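Local coordinates for protein pyrrolidone-carboxylate peptidase (Deinococcus radiodurans R1, PDB 5Z48) that probably removes N-terminal pyroglutamyl (5-oxoproline) groups from peptides, as a cytoplasmic thiol exopeptidase of the peptidase C15 family that assembles as a tetramer, at residues His41-Pro46 against Thr57-Glu62; Pro4-Thr9 against Glu206-Gln211; His50-Ala55 against Asn147-His152. One frame throughout, in Å; residues are numbered along the deposited sequence. Where two conformers were deposited one is given.

Interaction 1: His41-Pro46 against Thr57-Glu62; sequences HSALLP and TRLLSE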
# COMPACT_ATOMS: atom_id res chain seq x y z
N HIS B 41 3.31 17.02 31.99
CA HIS B 41 4.33 18.03 31.70
C HIS B 41 4.81 17.77 30.29
O HIS B 41 5.37 16.71 30.03
CB HIS B 41 5.52 17.91 32.66
CG HIS B 41 6.62 18.87 32.36
ND1 HIS B 41 6.68 20.12 32.92
CD2 HIS B 41 7.67 18.78 31.50
CE1 HIS B 41 7.75 20.75 32.46
NE2 HIS B 41 8.35 19.97 31.58
N SER B 42 4.62 18.72 29.38
CA SER B 42 5.02 18.50 27.99
C SER B 42 6.33 19.20 27.65
O SER B 42 6.67 20.26 28.20
CB SER B 42 3.96 19.03 27.03
OG SER B 42 2.72 18.41 27.29
N ALA B 43 7.03 18.65 26.65
CA ALA B 43 8.22 19.27 26.07
C ALA B 43 8.35 18.88 24.61
O ALA B 43 7.89 17.82 24.18
CB ALA B 43 9.51 18.85 26.80
N LEU B 44 8.92 19.78 23.84
CA LEU B 44 9.24 19.48 22.46
C LEU B 44 10.71 19.16 22.33
O LEU B 44 11.56 19.79 22.96
CB LEU B 44 8.87 20.64 21.56
CG LEU B 44 7.37 20.89 21.53
CD1 LEU B 44 7.12 21.92 20.44
CD2 LEU B 44 6.53 19.62 21.31
N LEU B 45 11.00 18.15 21.53
CA LEU B 45 12.36 17.74 21.23
C LEU B 45 12.76 18.10 19.79
O LEU B 45 11.93 18.04 18.87
CB LEU B 45 12.50 16.22 21.39
CG LEU B 45 12.12 15.72 22.81
CD1 LEU B 45 12.18 14.18 22.88
CD2 LEU B 45 13.06 16.25 23.88
N PRO B 46 14.03 18.42 19.56
CA PRO B 46 14.50 18.62 18.19
C PRO B 46 14.66 17.28 17.48
O PRO B 46 14.89 16.24 18.10
CB PRO B 46 15.85 19.30 18.38
CG PRO B 46 16.35 18.68 19.70
CD PRO B 46 15.11 18.55 20.55
N THR B 57 17.33 13.59 28.60
CA THR B 57 18.00 13.30 29.86
C THR B 57 17.71 14.38 30.89
O THR B 57 17.42 14.07 32.06
CB THR B 57 19.51 13.16 29.65
OG1 THR B 57 19.78 11.92 28.98
CG2 THR B 57 20.23 13.13 30.96
N ARG B 58 17.78 15.65 30.49
CA ARG B 58 17.47 16.71 31.44
C ARG B 58 16.03 16.61 31.95
O ARG B 58 15.78 16.78 33.15
CB ARG B 58 17.77 18.07 30.81
CG ARG B 58 17.36 19.26 31.63
CD ARG B 58 17.80 20.52 30.92
NE ARG B 58 18.05 21.60 31.85
N LEU B 59 15.08 16.34 31.06
CA LEU B 59 13.69 16.18 31.48
C LEU B 59 13.52 15.00 32.44
O LEU B 59 12.82 15.12 33.46
CB LEU B 59 12.79 16.00 30.24
CG LEU B 59 12.57 17.22 29.37
CD1 LEU B 59 12.08 16.75 27.95
CD2 LEU B 59 11.58 18.20 30.02
N LEU B 60 14.12 13.85 32.13
CA LEU B 60 13.99 12.69 33.01
C LEU B 60 14.59 12.96 34.38
O LEU B 60 14.00 12.60 35.42
CB LEU B 60 14.66 11.48 32.37
CG LEU B 60 13.98 10.98 31.12
CD1 LEU B 60 14.90 9.93 30.41
CD2 LEU B 60 12.63 10.31 31.46
N SER B 61 15.73 13.65 34.41
CA SER B 61 16.40 13.95 35.68
C SER B 61 15.64 15.02 36.48
O SER B 61 15.47 14.89 37.70
CB SER B 61 17.82 14.42 35.38
OG SER B 61 18.58 14.48 36.56
N GLU B 62 15.24 16.11 35.82
CA GLU B 62 14.68 17.24 36.54
C GLU B 62 13.21 17.01 36.91
O GLU B 62 12.76 17.48 37.96
CB GLU B 62 14.80 18.50 35.69
CG GLU B 62 16.25 18.95 35.49
CD GLU B 62 16.38 20.21 34.66
OE1 GLU B 62 17.50 20.75 34.61
OE2 GLU B 62 15.38 20.67 34.08
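Apolar packing carries this contact, and Leu59 supplies all of it from the helix, meeting Ala43, Leu45 and His41 on the strand. Its CG stands anti to the carbonyl carbon (chi1 -72°), and the two methyls come down onto the sheet as a fork. CD1 lies 3.5 Å from Ala43 CB and CD2 3.9 Å from the same carbon, so both prongs rest on the small alanine. Leu45 adds a looser flank: its CD2 lies 4.2 Å from Leu59 CD1. Ser42 and Leu44 point away from the helix.

The single ring contact is made at an edge. A chi1 of 176° carries the His41 imidazole out from its backbone nitrogen to the side of Leu59, whose CD2 sits near the ring plane, 4.0 Å from NE2. His30 meets the same ring edge-to-face.

No hydrogen bond or salt bridge joins the two segments; the salt bridge of Arg58 and Glu62 stays within the helix.

The axes of strand 41-45 and helix 57-62 approach to 10.8 Å and run nearly antiparallel (162°). That is the geometry of a beta-alpha-beta crossover: strand 38-45 leads into helix 49-63, which returns over the sheet to strand 67-73, with strand 5-11 lying parallel between the two strands, in the alpha/beta fold of the C15 peptidases.

Interaction 2: Pro4-Thr9 against Glu206-Gln211; sequences PTLLLT and EAITAQ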
# COMPACT_ATOMS: atom_id res chain seq x y z
N PRO B 4 2.45 13.09 41.16
CA PRO B 4 3.08 12.36 40.05
C PRO B 4 2.94 13.07 38.72
O PRO B 4 1.90 13.65 38.41
CB PRO B 4 2.35 11.01 40.03
CG PRO B 4 1.06 11.26 40.76
CD PRO B 4 1.33 12.35 41.77
N THR B 5 4.00 13.02 37.93
CA THR B 5 4.05 13.70 36.64
C THR B 5 4.15 12.67 35.53
O THR B 5 4.99 11.77 35.58
CB THR B 5 5.28 14.60 36.55
OG1 THR B 5 5.17 15.61 37.56
CG2 THR B 5 5.42 15.23 35.15
N LEU B 6 3.31 12.82 34.51
CA LEU B 6 3.53 12.09 33.26
C LEU B 6 4.30 13.03 32.33
O LEU B 6 3.85 14.15 32.04
CB LEU B 6 2.22 11.63 32.63
CG LEU B 6 2.42 10.87 31.29
CD1 LEU B 6 1.52 9.65 31.20
CD2 LEU B 6 2.15 11.76 30.12
N LEU B 7 5.50 12.60 31.90
CA LEU B 7 6.27 13.38 30.93
C LEU B 7 5.78 13.05 29.53
O LEU B 7 5.81 11.90 29.13
CB LEU B 7 7.76 13.06 31.06
CG LEU B 7 8.68 13.69 29.99
CD1 LEU B 7 8.65 15.20 30.10
CD2 LEU B 7 10.14 13.18 30.16
N LEU B 8 5.33 14.07 28.79
CA LEU B 8 4.80 13.90 27.44
C LEU B 8 5.68 14.68 26.48
O LEU B 8 5.87 15.87 26.68
CB LEU B 8 3.36 14.41 27.37
CG LEU B 8 2.73 14.47 25.98
CD1 LEU B 8 2.68 13.07 25.31
CD2 LEU B 8 1.32 15.05 26.07
N THR B 9 6.27 14.01 25.47
CA THR B 9 7.09 14.77 24.52
C THR B 9 6.54 14.64 23.10
O THR B 9 5.87 13.66 22.77
CB THR B 9 8.56 14.33 24.54
OG1 THR B 9 8.70 12.97 24.07
CG2 THR B 9 9.11 14.37 25.95
N GLU B 206 -4.21 8.89 29.85
CA GLU B 206 -5.14 8.56 30.92
C GLU B 206 -5.05 7.08 31.28
O GLU B 206 -5.12 6.71 32.47
CB GLU B 206 -6.58 8.93 30.49
CG GLU B 206 -6.77 10.44 30.26
CD GLU B 206 -8.12 10.85 29.63
OE1 GLU B 206 -8.79 9.99 29.02
OE2 GLU B 206 -8.49 12.04 29.75
N ALA B 207 -4.87 6.22 30.28
CA ALA B 207 -4.77 4.79 30.57
C ALA B 207 -3.47 4.46 31.31
O ALA B 207 -3.46 3.62 32.22
CB ALA B 207 -4.88 3.95 29.29
N ILE B 208 -2.37 5.12 30.92
CA ILE B 208 -1.09 4.86 31.56
C ILE B 208 -1.16 5.22 33.04
O ILE B 208 -0.75 4.46 33.92
CB ILE B 208 0.03 5.66 30.86
CG1 ILE B 208 0.31 5.09 29.45
CG2 ILE B 208 1.28 5.63 31.73
CD1 ILE B 208 1.00 6.11 28.50
N THR B 209 -1.71 6.40 33.34
CA THR B 209 -1.69 6.82 34.73
C THR B 209 -2.72 6.07 35.56
O THR B 209 -2.54 5.91 36.77
CB THR B 209 -1.91 8.33 34.88
OG1 THR B 209 -3.20 8.68 34.36
CG2 THR B 209 -0.83 9.13 34.10
N ALA B 210 -3.81 5.62 34.94
CA ALA B 210 -4.77 4.79 35.65
C ALA B 210 -4.13 3.48 36.05
O ALA B 210 -4.39 2.96 37.13
CB ALA B 210 -6.00 4.55 34.77
N GLN B 211 -3.24 2.94 35.21
CA GLN B 211 -2.63 1.65 35.53
C GLN B 211 -1.61 1.78 36.64
O GLN B 211 -1.40 0.83 37.40
CB GLN B 211 -1.94 1.04 34.30
CG GLN B 211 -2.86 0.56 33.20
CD GLN B 211 -3.72 -0.61 33.64
OE1 GLN B 211 -3.23 -1.55 34.26
NE2 GLN B 211 -5.01 -0.53 33.36
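No flat side-chain group of either segment joins in where Leu6 meets Ile208 and Thr209; methyl groups make the whole contact. The neighbouring ring is the indole of Trp38, which Thr209 touches at the border. Of the planar groups on the helix segment, the Glu206 carboxylate belongs to a side chain that starts away from the strand, and its OE2 forms a salt bridge with Arg202 NE of the same helix.

Leu6 is the strand's sole contribution. Its CG is anti to the backbone N (chi1 179°), which extends the side chain from the sheet toward the helix, and CD1 does the touching. This methyl lies 3.8 Å from Thr209 CG2 and 4.1 Å from Ile208 CG2, reaching two successive helix residues. Leu6 crosses each of them at about a right angle.

Thr209 splits its two branches between different tasks. The methyl faces Leu6, whereas the hydroxyl turns back along the helix, with OG1 3.3 Å from Glu206 O in a weak interaction and the carbonyl of Ala205 also near. The hydroxyl thus has weak backbone acceptors of its own helix within reach, and the methyl is what meets Leu6.

Around this contact, Leu6 and Ile208 both pack on Ala67 of strand 67-73, and Trp38 stands at the start of strand 38-45. Ile208 reaches Ile124 of helix 121-130 and Leu119 as well, so helix 194-211 lies on the sheet alongside helix 121-130, with Ile208 wedged where the two helices and strand 67-73 meet.

Interaction 3: His50-Ala55 against Asn147-His152; sequences HAAGAA and NFVLYH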
# COMPACT_ATOMS: atom_id res chain seq x y z
N HIS B 50 21.62 13.95 19.05
CA HIS B 50 22.45 14.40 20.16
C HIS B 50 21.70 15.40 21.02
O HIS B 50 21.64 15.26 22.25
CB HIS B 50 23.75 14.99 19.63
CG HIS B 50 24.56 13.99 18.88
ND1 HIS B 50 24.89 12.76 19.42
CD2 HIS B 50 25.06 14.00 17.62
CE1 HIS B 50 25.59 12.07 18.54
NE2 HIS B 50 25.71 12.80 17.44
N ALA B 51 21.06 16.38 20.38
CA ALA B 51 20.35 17.39 21.17
C ALA B 51 19.08 16.81 21.79
O ALA B 51 18.70 17.18 22.91
CB ALA B 51 20.02 18.61 20.31
N ALA B 52 18.39 15.91 21.07
CA ALA B 52 17.19 15.30 21.63
C ALA B 52 17.53 14.45 22.85
O ALA B 52 16.83 14.51 23.86
CB ALA B 52 16.46 14.48 20.57
N GLY B 53 18.63 13.68 22.79
CA GLY B 53 19.04 12.90 23.94
C GLY B 53 19.40 13.77 25.14
O GLY B 53 19.03 13.45 26.28
N ALA B 54 20.14 14.87 24.89
CA ALA B 54 20.53 15.75 25.99
C ALA B 54 19.30 16.38 26.62
O ALA B 54 19.20 16.47 27.86
CB ALA B 54 21.48 16.83 25.49
N ALA B 55 18.34 16.80 25.80
CA ALA B 55 17.14 17.43 26.33
C ALA B 55 16.30 16.42 27.10
O ALA B 55 15.74 16.76 28.16
CB ALA B 55 16.31 18.04 25.19
N ASN B 147 12.90 6.30 17.27
CA ASN B 147 13.49 5.12 17.88
C ASN B 147 14.63 5.47 18.82
O ASN B 147 14.75 4.90 19.91
CB ASN B 147 14.02 4.21 16.78
CG ASN B 147 14.75 3.00 17.36
OD1 ASN B 147 14.09 2.04 17.80
ND2 ASN B 147 16.07 3.04 17.37
N PHE B 148 15.49 6.41 18.40
CA PHE B 148 16.62 6.81 19.24
C PHE B 148 16.15 7.25 20.62
O PHE B 148 16.74 6.83 21.62
CB PHE B 148 17.43 7.91 18.55
CG PHE B 148 18.48 8.53 19.43
CD1 PHE B 148 18.16 9.62 20.25
CD2 PHE B 148 19.74 7.97 19.48
CE1 PHE B 148 19.12 10.17 21.10
CE2 PHE B 148 20.72 8.52 20.32
CZ PHE B 148 20.39 9.61 21.14
N VAL B 149 15.10 8.10 20.70
CA VAL B 149 14.73 8.62 22.03
C VAL B 149 14.04 7.54 22.85
O VAL B 149 14.15 7.55 24.10
CB VAL B 149 13.91 9.92 21.96
CG1 VAL B 149 14.72 11.10 21.38
CG2 VAL B 149 12.56 9.76 21.22
N LEU B 150 13.38 6.58 22.20
CA LEU B 150 12.75 5.48 22.91
C LEU B 150 13.82 4.63 23.58
O LEU B 150 13.77 4.39 24.79
CB LEU B 150 11.92 4.63 21.94
CG LEU B 150 11.27 3.40 22.55
CD1 LEU B 150 10.36 3.75 23.75
CD2 LEU B 150 10.50 2.60 21.50
N TYR B 151 14.84 4.22 22.81
CA TYR B 151 15.96 3.49 23.38
C TYR B 151 16.65 4.32 24.45
O TYR B 151 16.97 3.81 25.54
CB TYR B 151 16.94 3.09 22.26
CG TYR B 151 18.11 2.27 22.76
CD1 TYR B 151 19.23 2.87 23.34
CD2 TYR B 151 18.11 0.88 22.64
CE1 TYR B 151 20.29 2.11 23.83
CE2 TYR B 151 19.17 0.10 23.09
CZ TYR B 151 20.26 0.72 23.70
OH TYR B 151 21.32 -0.03 24.18
N HIS B 152 16.93 5.59 24.15
CA HIS B 152 17.63 6.46 25.10
C HIS B 152 16.90 6.54 26.44
O HIS B 152 17.52 6.43 27.51
CB HIS B 152 17.77 7.84 24.48
CG HIS B 152 18.45 8.82 25.36
ND1 HIS B 152 19.81 9.08 25.29
CD2 HIS B 152 17.97 9.63 26.34
CE1 HIS B 152 20.12 10.00 26.18
NE2 HIS B 152 19.03 10.33 26.85
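Phe148 approaches Gly53 with the edge of its ring: CE1 lies 3.9 Å from Gly53 N, and Gly53 CA lies in the ring plane. The phenyl group also packs on Pro49, Ile107 and Met90. Val149 follows with CG1, 3.9 Å from Ala52 CB, and touches Leu56, one turn after Ala52 on helix 49-63. His152, one turn after Phe148, turns a face to the glycine. A chi1 of 179° swings the imidazole away from the backbone nitrogen, and Gly53 CA lies over the ring, 3.9 Å from the centroid and 15° off the normal, a CH-pi contact. A beta carbon on Gly53 would fall 3.3 Å from CE1 of each ring; its absence lets both rings pack on the glycine backbone, although the segment axes stay 9.9 Å apart, crossing at -34°. His152 NE2 is 3.2 Å from Gly53 O, but the angle is too poor for a hydrogen bond; its partner is Thr57 OG1, which bonds weakly to Gly53 O. An alanine at His152 is likely to take from Thr57 its nitrogen partner and uncover Gly53 CA. No hydrogen bond joins the segments; ring edge, ring face and one methyl pair do, with Thr57 fixing the imidazole's turn.

Helix 49-63 joins interactions 1 and 3, whose centres are 10 Å apart: its Leu59 faces the sheet, while Gly53 faces helix 145-159. Thr57 of interaction 1 closes the join, its OG1 2.8 Å from His152 NE2. The sheet links interactions 1 and 2, centres 14 Å apart, through His41 N to Leu6 O and His41 O to Leu8 N, both 2.9 Å; their helices cover opposite faces. Interactions 2 and 3, centres 20 Å apart and nearest atoms about 6 Å, do not touch. Interaction 3 lies nearest the probable catalytic residues: the side chain of Val149 is about 5 Å from that of Cys146, and those of Phe148 and Leu45 are each about 8 Å from the bound pyroglutamate.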